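Local coordinates for synaptotagmin-4 (Rattus norvegicus, PDB 1W15), which helps control the mobility of neuronal dense-core vesicles through its interaction with KIF1A, and is represented here by its C2B domain, at residues V21-Q26 with L119-T124; L32-L37 with V100-L105. All coordinates share one frame; numbering follows the deposited sequence. Where two conformers were deposited one is given.

Contact 1 (V21-Q26 with L119-T124)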
loop_
_atom_site.group_PDB
_atom_site.type_symbol
_atom_site.label_atom_id
_atom_site.label_comp_id
_atom_site.label_asym_id
_atom_site.label_seq_id
_atom_site.Cartn_x
_atom_site.Cartn_y
_atom_site.Cartn_z
ATOM N N VAL A 21 -10.066 4.045 4.020
ATOM C CA VAL A 21 -8.995 5.039 3.848
ATOM C C VAL A 21 -7.934 4.781 4.919
ATOM O O VAL A 21 -8.255 4.184 5.953
ATOM C CB VAL A 21 -9.469 6.516 3.910
ATOM C CG1 VAL A 21 -10.413 6.857 2.707
ATOM C CG2 VAL A 21 -10.105 6.869 5.290
ATOM N N SER A 22 -6.680 5.110 4.615
ATOM C CA SER A 22 -5.614 4.947 5.617
ATOM C C SER A 22 -4.873 6.265 5.699
ATOM O O SER A 22 -4.652 6.912 4.649
ATOM C CB SER A 22 -4.644 3.816 5.189
ATOM O OG SER A 22 -3.649 3.607 6.162
ATOM N N LEU A 23 -4.504 6.706 6.911
ATOM C CA LEU A 23 -3.803 7.981 7.048
ATOM C C LEU A 23 -2.634 7.783 7.997
ATOM O O LEU A 23 -2.702 6.877 8.846
ATOM C CB LEU A 23 -4.734 9.076 7.602
ATOM C CG LEU A 23 -5.811 9.683 6.635
ATOM C CD1 LEU A 23 -7.016 8.825 6.607
ATOM C CD2 LEU A 23 -6.176 11.117 7.074
ATOM N N CYS A 24 -1.576 8.578 7.812
ATOM C CA CYS A 24 -0.373 8.537 8.670
ATOM C C CYS A 24 0.128 9.968 8.830
ATOM O O CYS A 24 0.394 10.653 7.825
ATOM C CB CYS A 24 0.740 7.699 8.019
ATOM S SG CYS A 24 2.212 7.658 9.010
ATOM N N TYR A 25 0.259 10.435 10.081
ATOM C CA TYR A 25 0.748 11.787 10.349
ATOM C C TYR A 25 2.246 11.700 10.715
ATOM O O TYR A 25 2.631 11.104 11.720
ATOM C CB TYR A 25 -0.024 12.426 11.509
ATOM C CG TYR A 25 0.454 13.808 11.942
ATOM C CD1 TYR A 25 0.828 14.767 10.997
ATOM C CD2 TYR A 25 0.503 14.168 13.312
ATOM C CE1 TYR A 25 1.258 16.054 11.382
ATOM C CE2 TYR A 25 0.917 15.465 13.706
ATOM C CZ TYR A 25 1.297 16.386 12.733
ATOM O OH TYR A 25 1.725 17.655 13.066
ATOM N N GLN A 26 3.062 12.249 9.826
ATOM C CA GLN A 26 4.518 12.321 9.988
ATOM C C GLN A 26 4.766 13.599 10.852
ATOM O O GLN A 26 5.134 14.648 10.314
ATOM C CB GLN A 26 5.232 12.263 8.557
ATOM C CG GLN A 26 4.669 11.293 7.491
ATOM C CD GLN A 26 5.638 10.712 6.446
ATOM O OE1 GLN A 26 5.217 9.904 5.613
ATOM N NE2 GLN A 26 6.938 10.959 6.331
ATOM N N LEU A 119 -17.269 11.992 3.251
ATOM C CA LEU A 119 -16.681 11.581 4.526
ATOM C C LEU A 119 -15.748 12.685 4.988
ATOM O O LEU A 119 -14.905 13.161 4.196
ATOM C CB LEU A 119 -15.893 10.267 4.333
ATOM C CG LEU A 119 -14.984 9.886 5.528
ATOM C CD1 LEU A 119 -15.860 9.584 6.812
ATOM C CD2 LEU A 119 -14.002 8.793 5.169
ATOM N N VAL A 120 -15.897 13.112 6.235
ATOM C CA VAL A 120 -14.992 14.113 6.783
ATOM C C VAL A 120 -14.225 13.570 8.006
ATOM O O VAL A 120 -14.835 12.996 8.897
ATOM C CB VAL A 120 -15.731 15.408 7.159
ATOM C CG1 VAL A 120 -14.820 16.400 7.883
ATOM C CG2 VAL A 120 -16.310 16.063 5.899
ATOM N N LEU A 121 -12.909 13.804 8.055
ATOM C CA LEU A 121 -12.139 13.462 9.247
ATOM C C LEU A 121 -11.535 14.730 9.790
ATOM O O LEU A 121 -10.961 15.501 9.032
ATOM C CB LEU A 121 -11.011 12.493 8.929
ATOM C CG LEU A 121 -11.182 11.163 8.162
ATOM C CD1 LEU A 121 -9.945 10.278 8.344
ATOM C CD2 LEU A 121 -12.452 10.374 8.404
ATOM N N GLY A 122 -11.653 14.951 11.102
ATOM C CA GLY A 122 -11.135 16.172 11.695
ATOM C C GLY A 122 -11.444 16.176 13.168
ATOM O O GLY A 122 -12.117 15.254 13.646
ATOM N N ALA A 123 -10.958 17.193 13.890
ATOM C CA ALA A 123 -10.997 17.130 15.353
ATOM C C ALA A 123 -12.424 17.230 15.875
ATOM O O ALA A 123 -12.748 16.662 16.919
ATOM C CB ALA A 123 -10.103 18.175 15.979
ATOM N N THR A 124 -13.286 17.921 15.132
ATOM C CA THR A 124 -14.666 18.076 15.552
ATOM C C THR A 124 -15.630 17.238 14.735
ATOM O O THR A 124 -16.838 17.379 14.904
ATOM C CB THR A 124 -15.105 19.554 15.471
ATOM O OG1 THR A 124 -15.026 19.991 14.106
ATOM C CG2 THR A 124 -14.137 20.457 16.249
#
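V21 and L23, the two residues of 21-26 that touch L119 and L121, flank S22, whose OG hydrogen-bonds with OE1 of Q143 and, weakly, with the carbonyl oxygen of I144. Backbone bonds from V21 to K146 and from L23 to I144 fix the same strand to its neighbour 144-149. V21 and L23 sit on an inner strand of one sheet, between 31-40 and 144-149, and face the edge strand 114-121 of the other across the C2 sandwich. The closest meeting is tip to tip: CD1 of L23 lies 3.7 Å from CD1 of L121, and CD2 of L23 is 4.1 Å from that same methyl. With CG anti to the carbonyl carbon in both (chi1 -75° in L23, -52° in L121), the two ends reach toward each other, and one L121 methyl meets the fork of L23. Two residues earlier on both strands, the approach is looser, with V21 CG2 at 4.3 Å from L119 CD2. Helix 128-138 adds W133, which touches L23 and L121, while H148 of strand 144-149 packs on V21, L119 and L121. No hydrogen bond passes between the segments, so they are joined by dispersion and the burial of methyl groups, a contact that prescribes no donor or acceptor geometry.

Contact 2 (L32-L37 with V100-L105)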
loop_
_atom_site.group_PDB
_atom_site.type_symbol
_atom_site.label_atom_id
_atom_site.label_comp_id
_atom_site.label_asym_id
_atom_site.label_seq_id
_atom_site.Cartn_x
_atom_site.Cartn_y
_atom_site.Cartn_z
ATOM N N LEU A 32 1.195 14.639 5.853
ATOM C CA LEU A 32 0.156 13.702 6.222
ATOM C C LEU A 32 -0.009 12.873 4.974
ATOM O O LEU A 32 -0.219 13.430 3.878
ATOM C CB LEU A 32 -1.150 14.459 6.490
ATOM C CG LEU A 32 -2.416 13.641 6.755
ATOM C CD1 LEU A 32 -2.393 12.867 8.131
ATOM C CD2 LEU A 32 -3.627 14.610 6.676
ATOM N N THR A 33 0.071 11.558 5.107
ATOM C CA THR A 33 -0.132 10.728 3.926
ATOM C C THR A 33 -1.519 10.124 4.005
ATOM O O THR A 33 -1.964 9.676 5.069
ATOM C CB THR A 33 0.991 9.683 3.781
ATOM O OG1 THR A 33 0.766 8.596 4.674
ATOM C CG2 THR A 33 2.315 10.310 4.286
ATOM N N VAL A 34 -2.226 10.146 2.881
ATOM C CA VAL A 34 -3.615 9.706 2.859
ATOM C C VAL A 34 -3.715 8.699 1.710
ATOM O O VAL A 34 -3.351 9.026 0.562
ATOM C CB VAL A 34 -4.576 10.913 2.573
ATOM C CG1 VAL A 34 -6.015 10.437 2.393
ATOM C CG2 VAL A 34 -4.510 12.037 3.703
ATOM N N VAL A 35 -4.237 7.525 2.001
ATOM C CA VAL A 35 -4.421 6.510 0.968
ATOM C C VAL A 35 -5.920 6.297 0.806
ATOM O O VAL A 35 -6.640 5.930 1.741
ATOM C CB VAL A 35 -3.753 5.137 1.315
ATOM C CG1 VAL A 35 -3.835 4.162 0.093
ATOM C CG2 VAL A 35 -2.288 5.362 1.774
ATOM N N VAL A 36 -6.389 6.486 -0.409
ATOM C CA VAL A 36 -7.780 6.106 -0.725
ATOM C C VAL A 36 -7.695 4.660 -1.256
ATOM O O VAL A 36 -7.081 4.401 -2.333
ATOM C CB VAL A 36 -8.410 7.029 -1.821
ATOM C CG1 VAL A 36 -9.848 6.567 -2.110
ATOM C CG2 VAL A 36 -8.437 8.525 -1.320
ATOM N N LEU A 37 -8.276 3.723 -0.503
ATOM C CA LEU A 37 -8.028 2.322 -0.776
ATOM C C LEU A 37 -9.148 1.780 -1.670
ATOM O O LEU A 37 -8.877 1.403 -2.818
ATOM C CB LEU A 37 -7.891 1.524 0.522
ATOM C CG LEU A 37 -6.543 1.875 1.187
ATOM C CD1 LEU A 37 -6.534 1.753 2.721
ATOM C CD2 LEU A 37 -5.499 0.902 0.585
ATOM N N VAL A 100 -9.808 16.708 6.637
ATOM C CA VAL A 100 -9.679 16.084 5.308
ATOM C C VAL A 100 -11.102 15.694 4.874
ATOM O O VAL A 100 -11.856 15.133 5.673
ATOM C CB VAL A 100 -8.789 14.817 5.326
ATOM C CG1 VAL A 100 -8.628 14.198 3.902
ATOM C CG2 VAL A 100 -7.374 15.125 5.939
ATOM N N GLU A 101 -11.452 16.038 3.646
ATOM C CA GLU A 101 -12.800 15.793 3.149
ATOM C C GLU A 101 -12.625 14.850 1.986
ATOM O O GLU A 101 -11.893 15.178 1.054
ATOM C CB GLU A 101 -13.415 17.112 2.667
ATOM C CG GLU A 101 -14.828 17.009 2.075
ATOM C CD GLU A 101 -15.292 18.375 1.486
ATOM O OE1 GLU A 101 -14.509 19.025 0.761
ATOM O OE2 GLU A 101 -16.449 18.798 1.735
ATOM N N PHE A 102 -13.343 13.727 2.000
ATOM C CA PHE A 102 -13.351 12.765 0.889
ATOM C C PHE A 102 -14.722 12.823 0.217
ATOM O O PHE A 102 -15.780 12.768 0.919
ATOM C CB PHE A 102 -13.154 11.335 1.398
ATOM C CG PHE A 102 -11.867 11.111 2.114
ATOM C CD1 PHE A 102 -11.775 11.349 3.503
ATOM C CD2 PHE A 102 -10.745 10.611 1.419
ATOM C CE1 PHE A 102 -10.573 11.144 4.167
ATOM C CE2 PHE A 102 -9.533 10.395 2.100
ATOM C CZ PHE A 102 -9.451 10.645 3.451
ATOM N N LEU A 103 -14.706 12.941 -1.109
ATOM C CA LEU A 103 -15.922 12.955 -1.909
ATOM C C LEU A 103 -15.830 11.822 -2.918
ATOM O O LEU A 103 -14.885 11.771 -3.701
ATOM C CB LEU A 103 -16.061 14.309 -2.645
ATOM C CG LEU A 103 -15.956 15.476 -1.628
ATOM C CD1 LEU A 103 -15.240 16.618 -2.220
ATOM C CD2 LEU A 103 -17.306 15.817 -1.052
ATOM N N VAL A 104 -16.805 10.919 -2.874
ATOM C CA VAL A 104 -16.966 9.892 -3.882
ATOM C C VAL A 104 -17.977 10.441 -4.920
ATOM O O VAL A 104 -19.120 10.757 -4.554
ATOM C CB VAL A 104 -17.456 8.554 -3.267
ATOM C CG1 VAL A 104 -17.536 7.483 -4.388
ATOM C CG2 VAL A 104 -16.519 8.079 -2.060
ATOM N N LEU A 105 -17.513 10.560 -6.164
ATOM C CA LEU A 105 -18.240 11.212 -7.257
ATOM C C LEU A 105 -18.400 10.237 -8.379
ATOM O O LEU A 105 -17.565 9.339 -8.554
ATOM C CB LEU A 105 -17.428 12.415 -7.758
ATOM C CG LEU A 105 -17.279 13.522 -6.680
ATOM C CD1 LEU A 105 -15.839 13.919 -6.440
ATOM C CD2 LEU A 105 -18.105 14.676 -7.242
#
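F102 reaches from strand 98-106 to V34 and V36 of strand 31-40, bridging the two sheets of the C2 beta sandwich. The segments 32-37 and 100-105 run in nearly the same direction, 20° apart, with their axes 10.6 Å from each other at closest approach. Starting at CB, the F102 side chain is still on its own side of the sandwich, 6.1 Å from V36 CG2. With CG anti to the carbonyl carbon (chi1 -61°), the ring is then carried inward. Its CD2 comes within 4.1 Å of V36 CG2, and CE2, the next atom along, lies 4.0 Å from the same methyl. CE2 also meets V34 CG1 at 3.5 Å, and at the tip CZ is 3.6 Å from that V34 methyl. V34 CG1 and V36 CG2 both lie at the ring's edge, near its plane. The V36 and F102 side chains point in opposite senses and pass alongside one another, while V34 lies at a slant to F102. V21, on the adjoining strand 18-26, packs against the ring as well. An alanine here takes the ring away from V34 CG1 and V36 CG2, and would probably open a gap between the sheets. Within its own sheet, strand 31-40 is bonded to strand 80-89 through the backbones of V34 with F86 and V36 with E84, and V57 of strand 53-61 touches both V36 and V100. Strand 98-106 itself runs on to D106, one of the ligands of a calcium ion in the crystal. Toward the other end of the contact, the methyl pair L32 CD2 and V100 CG2 closes the row at 3.9 Å.

How the contacts relate
Both contacts join the same two sheets and both are buried, but contact 2 lies near the centre of the domain, joining inner strands, whereas contact 1 reaches the edge strand 114-121 and has helix 128-138 beside it. Contact 1 is made by aliphatic side chains alone; contact 2 adds an aromatic ring and buries more surface, 169 against 124 Å². Their centres are about 9 Å apart, and the strands are stitched together within each sheet by probable hydrogen bonds, S22 O to V35 N and L119 O to F102 N, each 2.8 Å. Polar backbone bonding thus runs along the sheets, while apolar packing spans the space separating them.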